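Local coordinates for protein prefoldin beta subunit 1 (Thermococcus sp., PDB 2ZQM) that acts as a molecular chaperone subunit that stabilises a range of proteins, probably in ATP-independent, HSP70-like support of de novo folding in archaea, at residues K41-I46 / E74-I79; L49-V54 / T67-V72; Q27-V32 / V84-L89; Q20-V25 / R91-L96. All blocks are in the same frame, centred on the assembly; numbering follows the deposited sequence.

Contact 1 of 4, residues K41-I46 / E74-I79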
loop_
_atom_site.group_PDB
_atom_site.type_symbol
_atom_site.label_atom_id
_atom_site.label_comp_id
_atom_site.label_asym_id
_atom_site.label_seq_id
_atom_site.Cartn_x
_atom_site.Cartn_y
_atom_site.Cartn_z
ATOM N N LYS A 41 10.171 17.452 -12.264
ATOM C CA LYS A 41 9.344 18.552 -11.757
ATOM C C LYS A 41 10.044 19.230 -10.575
ATOM O O LYS A 41 10.069 20.457 -10.461
ATOM C CB LYS A 41 7.980 18.017 -11.295
ATOM C CG LYS A 41 7.040 17.619 -12.413
ATOM C CD LYS A 41 5.715 17.141 -11.834
ATOM C CE LYS A 41 4.677 16.913 -12.919
ATOM N NZ LYS A 41 3.387 16.448 -12.332
ATOM N N ALA A 42 10.608 18.421 -9.685
ATOM C CA ALA A 42 11.324 18.944 -8.531
ATOM C C ALA A 42 12.562 19.740 -8.967
ATOM O O ALA A 42 12.860 20.793 -8.411
ATOM C CB ALA A 42 11.734 17.793 -7.615
ATOM N N LEU A 43 13.296 19.229 -9.952
ATOM C CA LEU A 43 14.494 19.919 -10.433
ATOM C C LEU A 43 14.124 21.254 -11.067
ATOM O O LEU A 43 14.807 22.267 -10.880
ATOM C CB LEU A 43 15.225 19.066 -11.472
ATOM C CG LEU A 43 16.389 19.750 -12.197
ATOM C CD1 LEU A 43 17.454 20.170 -11.195
ATOM C CD2 LEU A 43 16.979 18.808 -13.237
ATOM N N ASP A 44 13.052 21.229 -11.846
ATOM C CA ASP A 44 12.561 22.417 -12.529
ATOM C C ASP A 44 12.301 23.488 -11.468
ATOM O O ASP A 44 12.758 24.626 -11.589
ATOM C CB ASP A 44 11.267 22.062 -13.278
ATOM C CG ASP A 44 11.016 22.941 -14.497
ATOM O OD1 ASP A 44 9.904 22.846 -15.070
ATOM O OD2 ASP A 44 11.919 23.717 -14.888
ATOM N N GLU A 45 11.582 23.107 -10.412
ATOM C CA GLU A 45 11.262 24.032 -9.342
ATOM C C GLU A 45 12.466 24.523 -8.573
ATOM O O GLU A 45 12.566 25.710 -8.270
ATOM C CB GLU A 45 10.250 23.398 -8.380
ATOM C CG GLU A 45 10.085 24.176 -7.078
ATOM C CD GLU A 45 8.687 24.068 -6.485
ATOM O OE1 GLU A 45 7.956 23.107 -6.821
ATOM O OE2 GLU A 45 8.327 24.946 -5.674
ATOM N N ILE A 46 13.401 23.634 -8.257
ATOM C CA ILE A 46 14.570 24.071 -7.508
ATOM C C ILE A 46 15.439 24.979 -8.379
ATOM O O ILE A 46 16.024 25.945 -7.898
ATOM C CB ILE A 46 15.409 22.861 -7.000
ATOM C CG1 ILE A 46 14.584 22.060 -5.978
ATOM C CG2 ILE A 46 16.740 23.339 -6.394
ATOM C CD1 ILE A 46 14.171 22.849 -4.746
ATOM N N GLU A 74 22.184 16.680 -6.955
ATOM C CA GLU A 74 21.637 15.413 -6.503
ATOM C C GLU A 74 20.387 15.030 -7.296
ATOM O O GLU A 74 20.146 13.853 -7.532
ATOM C CB GLU A 74 21.343 15.482 -4.997
ATOM C CG GLU A 74 22.616 15.524 -4.147
ATOM C CD GLU A 74 22.349 15.652 -2.655
ATOM O OE1 GLU A 74 21.560 14.850 -2.120
ATOM O OE2 GLU A 74 22.938 16.550 -2.013
ATOM N N LEU A 75 19.602 16.018 -7.716
ATOM C CA LEU A 75 18.403 15.745 -8.504
ATOM C C LEU A 75 18.813 15.343 -9.922
ATOM O O LEU A 75 18.205 14.467 -10.520
ATOM C CB LEU A 75 17.485 16.971 -8.551
ATOM C CG LEU A 75 16.495 17.049 -7.388
ATOM C CD1 LEU A 75 15.899 18.461 -7.316
ATOM C CD2 LEU A 75 15.418 16.005 -7.578
ATOM N N LYS A 76 19.839 15.991 -10.466
ATOM C CA LYS A 76 20.296 15.616 -11.809
ATOM C C LYS A 76 20.750 14.168 -11.804
ATOM O O LYS A 76 20.484 13.404 -12.752
ATOM C CB LYS A 76 21.461 16.507 -12.257
ATOM C CG LYS A 76 21.013 17.906 -12.645
ATOM C CD LYS A 76 22.187 18.807 -12.961
ATOM C CE LYS A 76 21.707 20.116 -13.603
ATOM N NZ LYS A 76 22.874 20.975 -13.954
ATOM N N GLU A 77 21.443 13.782 -10.738
ATOM C CA GLU A 77 21.917 12.410 -10.643
ATOM C C GLU A 77 20.754 11.425 -10.553
ATOM O O GLU A 77 20.779 10.358 -11.166
ATOM C CB GLU A 77 22.849 12.258 -9.433
ATOM C CG GLU A 77 24.198 12.917 -9.676
ATOM C CD GLU A 77 25.050 12.946 -8.441
ATOM O OE1 GLU A 77 24.882 12.043 -7.606
ATOM O OE2 GLU A 77 25.891 13.861 -8.311
ATOM N N LYS A 78 19.730 11.781 -9.788
ATOM C CA LYS A 78 18.571 10.916 -9.658
ATOM C C LYS A 78 17.915 10.731 -11.020
ATOM O O LYS A 78 17.511 9.624 -11.393
ATOM C CB LYS A 78 17.547 11.521 -8.683
ATOM C CG LYS A 78 16.318 10.633 -8.520
ATOM C CD LYS A 78 15.355 11.141 -7.450
ATOM C CE LYS A 78 14.190 10.168 -7.275
ATOM N NZ LYS A 78 13.147 10.665 -6.323
ATOM N N ILE A 79 17.785 11.827 -11.753
ATOM C CA ILE A 79 17.181 11.780 -13.078
ATOM C C ILE A 79 18.043 10.948 -14.029
ATOM O O ILE A 79 17.532 10.154 -14.820
ATOM C CB ILE A 79 17.024 13.206 -13.636
ATOM C CG1 ILE A 79 15.914 13.923 -12.861
ATOM C CG2 ILE A 79 16.738 13.163 -15.129
ATOM C CD1 ILE A 79 16.001 15.443 -12.946
#

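Contact 2 of 4, residues L49-V54 / T67-V72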
loop_
_atom_site.group_PDB
_atom_site.type_symbol
_atom_site.label_atom_id
_atom_site.label_comp_id
_atom_site.label_asym_id
_atom_site.label_seq_id
_atom_site.Cartn_x
_atom_site.Cartn_y
_atom_site.Cartn_z
ATOM N N LEU A 49 14.752 28.755 -8.264
ATOM C CA LEU A 49 15.059 29.518 -7.052
ATOM C C LEU A 49 16.269 30.446 -7.199
ATOM O O LEU A 49 17.171 30.183 -8.002
ATOM C CB LEU A 49 15.356 28.568 -5.892
ATOM C CG LEU A 49 14.274 27.581 -5.461
ATOM C CD1 LEU A 49 14.840 26.671 -4.397
ATOM C CD2 LEU A 49 13.067 28.333 -4.943
ATOM N N PRO A 50 16.308 31.546 -6.419
ATOM C CA PRO A 50 17.462 32.437 -6.530
ATOM C C PRO A 50 18.656 31.655 -5.994
ATOM O O PRO A 50 18.496 30.815 -5.105
ATOM C CB PRO A 50 17.070 33.632 -5.654
ATOM C CG PRO A 50 16.105 33.062 -4.677
ATOM C CD PRO A 50 15.288 32.114 -5.521
ATOM N N ASP A 51 19.841 31.915 -6.539
ATOM C CA ASP A 51 21.049 31.192 -6.136
ATOM C C ASP A 51 21.339 31.165 -4.635
ATOM O O ASP A 51 21.957 30.222 -4.130
ATOM C CB ASP A 51 22.266 31.751 -6.883
ATOM C CG ASP A 51 23.536 30.935 -6.637
ATOM O OD1 ASP A 51 23.536 29.715 -6.924
ATOM O OD2 ASP A 51 24.536 31.515 -6.160
ATOM N N ASP A 52 20.880 32.182 -3.918
ATOM C CA ASP A 52 21.120 32.270 -2.480
ATOM C C ASP A 52 19.934 31.770 -1.655
ATOM O O ASP A 52 19.881 31.977 -0.444
ATOM C CB ASP A 52 21.430 33.724 -2.097
ATOM C CG ASP A 52 20.222 34.644 -2.240
ATOM O OD1 ASP A 52 19.505 34.553 -3.260
ATOM O OD2 ASP A 52 19.992 35.473 -1.333
ATOM N N ALA A 53 18.984 31.118 -2.312
ATOM C CA ALA A 53 17.807 30.612 -1.617
ATOM C C ALA A 53 18.225 29.616 -0.554
ATOM O O ALA A 53 19.171 28.863 -0.750
ATOM C CB ALA A 53 16.868 29.940 -2.600
ATOM N N VAL A 54 17.534 29.626 0.578
ATOM C CA VAL A 54 17.824 28.675 1.646
ATOM C C VAL A 54 17.194 27.319 1.286
ATOM O O VAL A 54 16.023 27.253 0.902
ATOM C CB VAL A 54 17.253 29.167 3.000
ATOM C CG1 VAL A 54 15.741 29.318 2.911
ATOM C CG2 VAL A 54 17.636 28.197 4.105
ATOM N N THR A 67 22.361 23.306 -0.094
ATOM C CA THR A 67 22.375 24.537 -0.881
ATOM C C THR A 67 21.651 24.285 -2.186
ATOM O O THR A 67 21.383 23.136 -2.542
ATOM C CB THR A 67 23.809 25.029 -1.251
ATOM O OG1 THR A 67 24.405 24.101 -2.169
ATOM C CG2 THR A 67 24.688 25.180 -0.004
ATOM N N LYS A 68 21.334 25.356 -2.908
ATOM C CA LYS A 68 20.656 25.191 -4.176
ATOM C C LYS A 68 21.474 24.332 -5.126
ATOM O O LYS A 68 20.949 23.379 -5.704
ATOM C CB LYS A 68 20.379 26.535 -4.845
ATOM C CG LYS A 68 19.741 26.376 -6.218
ATOM C CD LYS A 68 19.559 27.709 -6.943
ATOM C CE LYS A 68 19.008 27.488 -8.345
ATOM N NZ LYS A 68 18.940 28.739 -9.161
ATOM N N ASP A 69 22.757 24.655 -5.285
ATOM C CA ASP A 69 23.603 23.887 -6.207
ATOM C C ASP A 69 23.719 22.410 -5.849
ATOM O O ASP A 69 23.722 21.547 -6.730
ATOM C CB ASP A 69 25.003 24.514 -6.306
ATOM C CG ASP A 69 25.043 25.691 -7.263
ATOM O OD1 ASP A 69 23.962 26.159 -7.687
ATOM O OD2 ASP A 69 26.156 26.150 -7.585
ATOM N N LYS A 70 23.811 22.100 -4.565
ATOM C CA LYS A 70 23.918 20.705 -4.173
ATOM C C LYS A 70 22.624 19.932 -4.426
ATOM O O LYS A 70 22.645 18.775 -4.856
ATOM C CB LYS A 70 24.322 20.619 -2.707
ATOM C CG LYS A 70 25.713 21.164 -2.460
ATOM C CD LYS A 70 26.002 21.295 -0.970
ATOM C CE LYS A 70 27.394 21.858 -0.732
ATOM N NZ LYS A 70 27.606 22.210 0.703
ATOM N N ALA A 71 21.488 20.563 -4.161
ATOM C CA ALA A 71 20.212 19.891 -4.379
ATOM C C ALA A 71 19.988 19.646 -5.870
ATOM O O ALA A 71 19.473 18.598 -6.271
ATOM C CB ALA A 71 19.089 20.731 -3.807
ATOM N N VAL A 72 20.363 20.625 -6.682
ATOM C CA VAL A 72 20.225 20.520 -8.132
ATOM C C VAL A 72 21.077 19.341 -8.616
ATOM O O VAL A 72 20.605 18.496 -9.360
ATOM C CB VAL A 72 20.690 21.838 -8.812
ATOM C CG1 VAL A 72 20.926 21.636 -10.331
ATOM C CG2 VAL A 72 19.625 22.911 -8.600
HETATM O O HOH W 1 21.285 28.068 -1.973
#

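Contact 3 of 4, residues Q27-V32 / V84-L89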
loop_
_atom_site.group_PDB
_atom_site.type_symbol
_atom_site.label_atom_id
_atom_site.label_comp_id
_atom_site.label_asym_id
_atom_site.label_seq_id
_atom_site.Cartn_x
_atom_site.Cartn_y
_atom_site.Cartn_z
ATOM N N GLN A 27 4.451 -2.353 -16.061
ATOM C CA GLN A 27 4.191 -1.781 -14.746
ATOM C C GLN A 27 5.515 -1.279 -14.153
ATOM O O GLN A 27 5.548 -0.248 -13.481
ATOM C CB GLN A 27 3.570 -2.820 -13.811
ATOM C CG GLN A 27 2.263 -3.411 -14.321
ATOM C CD GLN A 27 1.703 -4.494 -13.410
ATOM O OE1 GLN A 27 2.449 -5.288 -12.834
ATOM N NE2 GLN A 27 0.380 -4.543 -13.294
ATOM N N GLN A 28 6.609 -2.003 -14.386
ATOM C CA GLN A 28 7.894 -1.564 -13.849
ATOM C C GLN A 28 8.315 -0.288 -14.543
ATOM O O GLN A 28 8.829 0.639 -13.910
ATOM C CB GLN A 28 8.989 -2.631 -14.045
ATOM C CG GLN A 28 8.739 -3.924 -13.289
ATOM C CD GLN A 28 9.749 -5.015 -13.614
ATOM O OE1 GLN A 28 10.138 -5.197 -14.765
ATOM N NE2 GLN A 28 10.155 -5.759 -12.599
ATOM N N LYS A 29 8.099 -0.240 -15.856
ATOM C CA LYS A 29 8.459 0.931 -16.636
ATOM C C LYS A 29 7.669 2.161 -16.169
ATOM O O LYS A 29 8.224 3.258 -16.009
ATOM C CB LYS A 29 8.188 0.680 -18.123
ATOM C CG LYS A 29 8.666 1.818 -19.025
ATOM C CD LYS A 29 8.225 1.657 -20.472
ATOM C CE LYS A 29 6.719 1.772 -20.614
ATOM N NZ LYS A 29 6.328 1.746 -22.047
ATOM N N GLN A 30 6.373 1.976 -15.945
ATOM C CA GLN A 30 5.523 3.077 -15.511
ATOM C C GLN A 30 5.877 3.589 -14.115
ATOM O O GLN A 30 5.740 4.776 -13.834
ATOM C CB GLN A 30 4.058 2.655 -15.578
ATOM C CG GLN A 30 3.627 2.304 -16.983
ATOM C CD GLN A 30 2.184 1.847 -17.070
ATOM O OE1 GLN A 30 1.626 1.303 -16.113
ATOM N NE2 GLN A 30 1.578 2.047 -18.232
ATOM N N LYS A 31 6.321 2.707 -13.232
ATOM C CA LYS A 31 6.713 3.177 -11.920
ATOM C C LYS A 31 7.957 4.063 -12.102
ATOM O O LYS A 31 8.049 5.156 -11.544
ATOM C CB LYS A 31 7.024 2.008 -10.987
ATOM C CG LYS A 31 7.406 2.458 -9.582
ATOM C CD LYS A 31 7.592 1.290 -8.624
ATOM C CE LYS A 31 7.974 1.782 -7.227
ATOM N NZ LYS A 31 8.086 0.677 -6.234
ATOM N N VAL A 32 8.917 3.590 -12.888
ATOM C CA VAL A 32 10.126 4.377 -13.140
ATOM C C VAL A 32 9.780 5.724 -13.801
ATOM O O VAL A 32 10.339 6.760 -13.442
ATOM C CB VAL A 32 11.128 3.596 -14.041
ATOM C CG1 VAL A 32 12.226 4.524 -14.531
ATOM C CG2 VAL A 32 11.763 2.448 -13.248
ATOM N N VAL A 84 18.472 5.880 -17.140
ATOM C CA VAL A 84 19.217 4.683 -17.527
ATOM C C VAL A 84 18.303 3.475 -17.276
ATOM O O VAL A 84 18.231 2.551 -18.090
ATOM C CB VAL A 84 20.505 4.491 -16.682
ATOM C CG1 VAL A 84 21.081 3.084 -16.918
ATOM C CG2 VAL A 84 21.558 5.524 -17.074
ATOM N N ARG A 85 17.601 3.491 -16.146
ATOM C CA ARG A 85 16.715 2.390 -15.796
ATOM C C ARG A 85 15.544 2.315 -16.750
ATOM O O ARG A 85 15.139 1.239 -17.159
ATOM C CB ARG A 85 16.202 2.550 -14.365
ATOM C CG ARG A 85 17.272 2.368 -13.297
ATOM C CD ARG A 85 16.667 2.501 -11.917
ATOM N NE ARG A 85 15.585 1.536 -11.735
ATOM C CZ ARG A 85 14.606 1.690 -10.851
ATOM N NH1 ARG A 85 14.586 2.769 -10.074
ATOM N NH2 ARG A 85 13.642 0.782 -10.757
ATOM N N LEU A 86 15.005 3.476 -17.108
ATOM C CA LEU A 86 13.877 3.532 -18.015
ATOM C C LEU A 86 14.258 2.932 -19.369
ATOM O O LEU A 86 13.508 2.144 -19.934
ATOM C CB LEU A 86 13.413 4.984 -18.193
ATOM C CG LEU A 86 12.250 5.169 -19.177
ATOM C CD1 LEU A 86 11.063 4.387 -18.662
ATOM C CD2 LEU A 86 11.904 6.658 -19.332
ATOM N N ASN A 87 15.424 3.295 -19.888
ATOM C CA ASN A 87 15.849 2.763 -21.174
ATOM C C ASN A 87 15.991 1.249 -21.161
ATOM O O ASN A 87 15.594 0.587 -22.110
ATOM C CB ASN A 87 17.175 3.389 -21.606
ATOM C CG ASN A 87 17.023 4.837 -21.996
ATOM O OD1 ASN A 87 15.905 5.324 -22.175
ATOM N ND2 ASN A 87 18.143 5.535 -22.144
ATOM N N ALA A 88 16.565 0.698 -20.097
ATOM C CA ALA A 88 16.730 -0.750 -20.015
ATOM C C ALA A 88 15.369 -1.443 -20.056
ATOM O O ALA A 88 15.191 -2.447 -20.765
ATOM C CB ALA A 88 17.475 -1.120 -18.748
ATOM N N LEU A 89 14.402 -0.907 -19.309
ATOM C CA LEU A 89 13.058 -1.488 -19.286
ATOM C C LEU A 89 12.376 -1.369 -20.650
ATOM O O LEU A 89 11.642 -2.269 -21.061
ATOM C CB LEU A 89 12.197 -0.811 -18.198
ATOM C CG LEU A 89 12.570 -1.218 -16.768
ATOM C CD1 LEU A 89 11.893 -0.298 -15.741
ATOM C CD2 LEU A 89 12.150 -2.668 -16.541
#

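Contact 4 of 4, residues Q20-V25 / R91-L96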
loop_
_atom_site.group_PDB
_atom_site.type_symbol
_atom_site.label_atom_id
_atom_site.label_comp_id
_atom_site.label_asym_id
_atom_site.label_seq_id
_atom_site.Cartn_x
_atom_site.Cartn_y
_atom_site.Cartn_z
ATOM N N GLN A 20 1.729 -11.883 -19.794
ATOM C CA GLN A 20 1.798 -11.590 -18.372
ATOM C C GLN A 20 3.154 -10.944 -18.062
ATOM O O GLN A 20 3.235 -9.999 -17.279
ATOM C CB GLN A 20 1.612 -12.868 -17.555
ATOM C CG GLN A 20 0.273 -13.573 -17.818
ATOM C CD GLN A 20 0.196 -14.945 -17.176
ATOM O OE1 GLN A 20 1.207 -15.504 -16.759
ATOM N NE2 GLN A 20 -1.009 -15.505 -17.110
ATOM N N GLN A 21 4.216 -11.454 -18.682
ATOM C CA GLN A 21 5.551 -10.906 -18.479
ATOM C C GLN A 21 5.605 -9.449 -18.970
ATOM O O GLN A 21 6.195 -8.589 -18.316
ATOM C CB GLN A 21 6.579 -11.775 -19.217
ATOM C CG GLN A 21 6.866 -13.119 -18.530
ATOM C CD GLN A 21 7.559 -14.130 -19.446
ATOM O OE1 GLN A 21 8.203 -13.754 -20.421
ATOM N NE2 GLN A 21 7.431 -15.419 -19.125
ATOM N N LEU A 22 4.973 -9.161 -20.106
ATOM C CA LEU A 22 4.966 -7.792 -20.640
ATOM C C LEU A 22 4.190 -6.862 -19.705
ATOM O O LEU A 22 4.572 -5.713 -19.473
ATOM C CB LEU A 22 4.339 -7.760 -22.042
ATOM C CG LEU A 22 4.128 -6.384 -22.692
ATOM C CD1 LEU A 22 5.460 -5.715 -22.961
ATOM C CD2 LEU A 22 3.360 -6.548 -23.998
ATOM N N GLN A 23 3.079 -7.359 -19.186
ATOM C CA GLN A 23 2.277 -6.574 -18.264
ATOM C C GLN A 23 3.166 -6.116 -17.094
ATOM O O GLN A 23 3.125 -4.954 -16.680
ATOM C CB GLN A 23 1.122 -7.436 -17.759
ATOM C CG GLN A 23 -0.001 -6.688 -17.084
ATOM C CD GLN A 23 -1.087 -7.630 -16.597
ATOM O OE1 GLN A 23 -1.520 -8.525 -17.327
ATOM N NE2 GLN A 23 -1.536 -7.432 -15.365
ATOM N N LEU A 24 3.976 -7.028 -16.567
ATOM C CA LEU A 24 4.861 -6.697 -15.451
ATOM C C LEU A 24 5.920 -5.669 -15.856
ATOM O O LEU A 24 6.135 -4.669 -15.153
ATOM C CB LEU A 24 5.544 -7.960 -14.919
ATOM C CG LEU A 24 6.645 -7.760 -13.865
ATOM C CD1 LEU A 24 6.069 -7.097 -12.603
ATOM C CD2 LEU A 24 7.272 -9.111 -13.533
ATOM N N VAL A 25 6.581 -5.904 -16.987
ATOM C CA VAL A 25 7.610 -4.982 -17.463
ATOM C C VAL A 25 7.032 -3.591 -17.646
ATOM O O VAL A 25 7.666 -2.586 -17.304
ATOM C CB VAL A 25 8.229 -5.472 -18.803
ATOM C CG1 VAL A 25 9.066 -4.365 -19.457
ATOM C CG2 VAL A 25 9.118 -6.696 -18.536
ATOM N N ARG A 91 13.915 -1.394 -23.430
ATOM C CA ARG A 91 14.550 -2.381 -24.303
ATOM C C ARG A 91 13.925 -3.747 -24.043
ATOM O O ARG A 91 13.682 -4.502 -24.979
ATOM C CB ARG A 91 16.066 -2.438 -24.087
ATOM C CG ARG A 91 16.801 -1.269 -24.747
ATOM C CD ARG A 91 18.303 -1.496 -24.800
ATOM N NE ARG A 91 18.919 -1.405 -23.484
ATOM C CZ ARG A 91 19.324 -0.276 -22.914
ATOM N NH1 ARG A 91 19.193 0.881 -23.550
ATOM N NH2 ARG A 91 19.843 -0.307 -21.696
ATOM N N GLN A 92 13.652 -4.066 -22.777
ATOM C CA GLN A 92 13.010 -5.344 -22.449
ATOM C C GLN A 92 11.600 -5.374 -23.054
ATOM O O GLN A 92 11.172 -6.391 -23.606
ATOM C CB GLN A 92 12.894 -5.525 -20.940
ATOM C CG GLN A 92 14.220 -5.755 -20.233
ATOM C CD GLN A 92 14.023 -6.337 -18.852
ATOM O OE1 GLN A 92 13.868 -5.608 -17.878
ATOM N NE2 GLN A 92 14.009 -7.665 -18.768
ATOM N N GLU A 93 10.877 -4.262 -22.933
ATOM C CA GLU A 93 9.525 -4.158 -23.479
ATOM C C GLU A 93 9.503 -4.393 -24.989
ATOM O O GLU A 93 8.672 -5.151 -25.500
ATOM C CB GLU A 93 8.925 -2.784 -23.162
ATOM C CG GLU A 93 7.606 -2.511 -23.883
ATOM C CD GLU A 93 7.017 -1.143 -23.557
ATOM O OE1 GLU A 93 7.786 -0.172 -23.418
ATOM O OE2 GLU A 93 5.780 -1.036 -23.458
ATOM N N LYS A 94 10.408 -3.730 -25.702
ATOM C CA LYS A 94 10.501 -3.876 -27.153
ATOM C C LYS A 94 10.783 -5.337 -27.515
ATOM O O LYS A 94 10.220 -5.866 -28.468
ATOM C CB LYS A 94 11.605 -2.974 -27.703
ATOM N N LYS A 95 11.657 -5.990 -26.761
ATOM C CA LYS A 95 11.963 -7.389 -27.021
ATOM C C LYS A 95 10.713 -8.248 -26.842
ATOM O O LYS A 95 10.463 -9.174 -27.618
ATOM C CB LYS A 95 13.033 -7.906 -26.067
ATOM C CG LYS A 95 14.462 -7.642 -26.491
ATOM C CD LYS A 95 15.420 -8.304 -25.494
ATOM C CE LYS A 95 16.847 -7.864 -25.708
ATOM N NZ LYS A 95 17.749 -8.515 -24.728
ATOM N N LEU A 96 9.934 -7.955 -25.808
ATOM C CA LEU A 96 8.730 -8.741 -25.559
ATOM C C LEU A 96 7.686 -8.531 -26.636
ATOM O O LEU A 96 7.016 -9.479 -27.045
ATOM C CB LEU A 96 8.143 -8.420 -24.188
ATOM C CG LEU A 96 8.636 -9.343 -23.072
ATOM C CD1 LEU A 96 8.314 -8.738 -21.708
ATOM C CD2 LEU A 96 7.993 -10.727 -23.256
#

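Contact 1 of 4, residues K41-I46 / E74-I79
Leu43 and Leu75 carry this contact, their side chains sliding past each other in opposite directions so that each reaches the foot of the other. The methyl CD1 of Leu75 comes to 3.7 Å from CA of Leu43, while CD1 of Leu43 lies 4.2 Å from CB of Leu75. The two leucines enter by different first torsions: CG of Leu43 is anti to its backbone N (chi1 172°), whereas CG of Leu75 is anti to its carbonyl carbon. Ile79 meets Leu43 at about a right angle, and the closest pair of methyls is Leu43 CD2 with Ile79 CD1, 3.5 Å apart. On its other branch Leu75 sets CD2 at 4.1 Å from CB of Ala42, a residue small enough to leave room for a leucine beside it. Ile46, crossing Leu75 at about a right angle, brings CG1 to 4.1 Å from Leu75 CD1. Lys76 adds the aliphatic start of its extended chain at the margin, its CG lying near CD2 of Leu43. Leu62 of the second subunit packs on both Ile46 and Leu75, and Val59 of that subunit on Ala42, carrying the apolar packing into the neighbouring subunit. With no hydrogen bond between the two segments, helices 6-47 and 68-111 are held here by van der Waals contact and by the burial of branched aliphatic groups, an attraction that depends on close fit rather than on bond direction.

Contact 2 of 4, residues L49-V54 / T67-V72
Lys68 has the most surface buried here, and its extended chain runs across the loop to place NZ 2.6 Å from the carbonyl O of Leu49. CG stands anti to the backbone N (chi1 177°), starting the chain out from the first turn of helix 68-111. The approach makes an angle of 157° at the oxygen, 18° off the carbonyl plane. NZ also donates to Glu47 O, so one ammonium ties two carbonyls where helix 6-47 gives way to the loop. An alanine in place of Lys68 would probably leave the Leu49 carbonyl without its donor and the loop less firmly fastened to the helix. Asp51, next in buried surface, lays its CA 3.9 Å from Lys68 CD; its OD1 is 3.7 Å from OD1 of Asp69, a close approach of like charges that the lysine may soften. Leu49 CB passes loosely by Lys68 CD, 4.4 Å away, and Leu49 touches Val64 of the second subunit. A water joins the backbones, accepting from Lys68 N at 2.9 Å and donating to Asp51 O and Ala53 O. Pro50 to Ala53 form a type I beta turn, and Thr67 is the N-cap, its OG1 accepting from Lys70 N at 3.2 Å. A capped helix start, fastened by its first lysine to the loop before strand 55-59, forms the base of the beta hairpin of a beta-type prefoldin subunit.

Contact 3 of 4, residues Q27-V32 / V84-L89
Val32 and Leu89 lead the apolar packing, reaching toward each other tip to tip with Val32 CG2 3.7 Å from Leu89 CD1. The other valine methyl, CG1, is anti to the backbone N (chi1 168°) and meets CB of Leu86 at 3.9 Å. Beta-branching thus lets one short residue serve two leucines. Leu86 also presses CD1 to 3.5 Å from CG of Lys29, using the aliphatic part of the lysine. Polar side chains line the border: Gln28 crosses Leu89 at about a right angle, laying CB and OE1 against CD2. The guanidinium of Arg85 lies over Val32, whose CG2 sits 3.5 Å from its plane toward the rim, a contact of dispersion rather than hydrogen bonding. An alanine at Val32 would take away the methyl over one face of the Arg85 guanidinium and would probably open a gap beside Leu86 and Leu89. As for charges, Lys29, bent at chi3, has its NZ in a salt bridge with Glu93. The axes of segments 27-32 and 84-89 approach to 9.4 Å, with N-to-C directions 159° apart, an antiparallel pairing with an aliphatic seam and charged or amide groups beside it, as expected of the coiled-coil arm of prefoldin.

Contact 4 of 4, residues Q20-V25 / R91-L96
Residues 20-25 and 91-96 touch as two antiparallel helical segments, their axes 9.8 Å apart at closest and their N-to-C directions 158° from each other. The nearest CA pairs are Leu22 with Leu96, at 6.3 Å, and Val25 with Glu93, roughly one helical turn further along. At the first pair the leucines slide past each other in opposite directions: CD1 of Leu96 lies 3.6 Å from CA of Leu22, while CD1 of Leu22 comes to 4.0 Å from CB of Leu96. CG of Leu22 is anti to its backbone N (chi1 174°), and beyond it CD1 also rests near CG of Glu93. At the second pair Val25, compact enough for this buried place, divides its methyls, CG1 4.0 Å from Glu93 CB and CG2 3.9 Å from Leu96 CD1. Glu93 shows how a charged residue can serve such a border: the methylenes of its extended chain pack on Val25 and Leu22, while the carboxylate forms a salt bridge with Lys29. Gln21 crosses Leu96 at about a right angle, and Gln92 sets CB 4.3 Å from Val25 CG1, amides suited to an edge facing solvent. Tyr18 touches Leu96 from the preceding turn of helix 6-47. Aliphatic residues along the middle with polar ones flanking them are the mark of a coiled coil, antiparallel here because helices 6-47 and 68-111 form a two-helix hairpin.

In the fold
Contacts 1, 3 and 4 are successive points along one antiparallel pair, helices 6-47 and 68-111, and contact 2 lies at the end of that pair where the chain turns through its beta hairpin. Each is nested in the next: contact 2 in contact 1, that in contact 3, and that in contact 4. Centres of contacts 2 and 4 stand 40 Å apart. Contacts 1 and 2 touch through Ile46 CG2 and Val72 CG2 at 3.7 Å, and both meet the second subunit. Contacts 3 and 4, which no other chain of the assembly touches, share the salt bridge Lys29 NZ to Glu93 OE1, at 2.8 Å. Glycerol and citrate, probably from the crystallisation liquor, lie by Gln21 and Gln92 of contact 4.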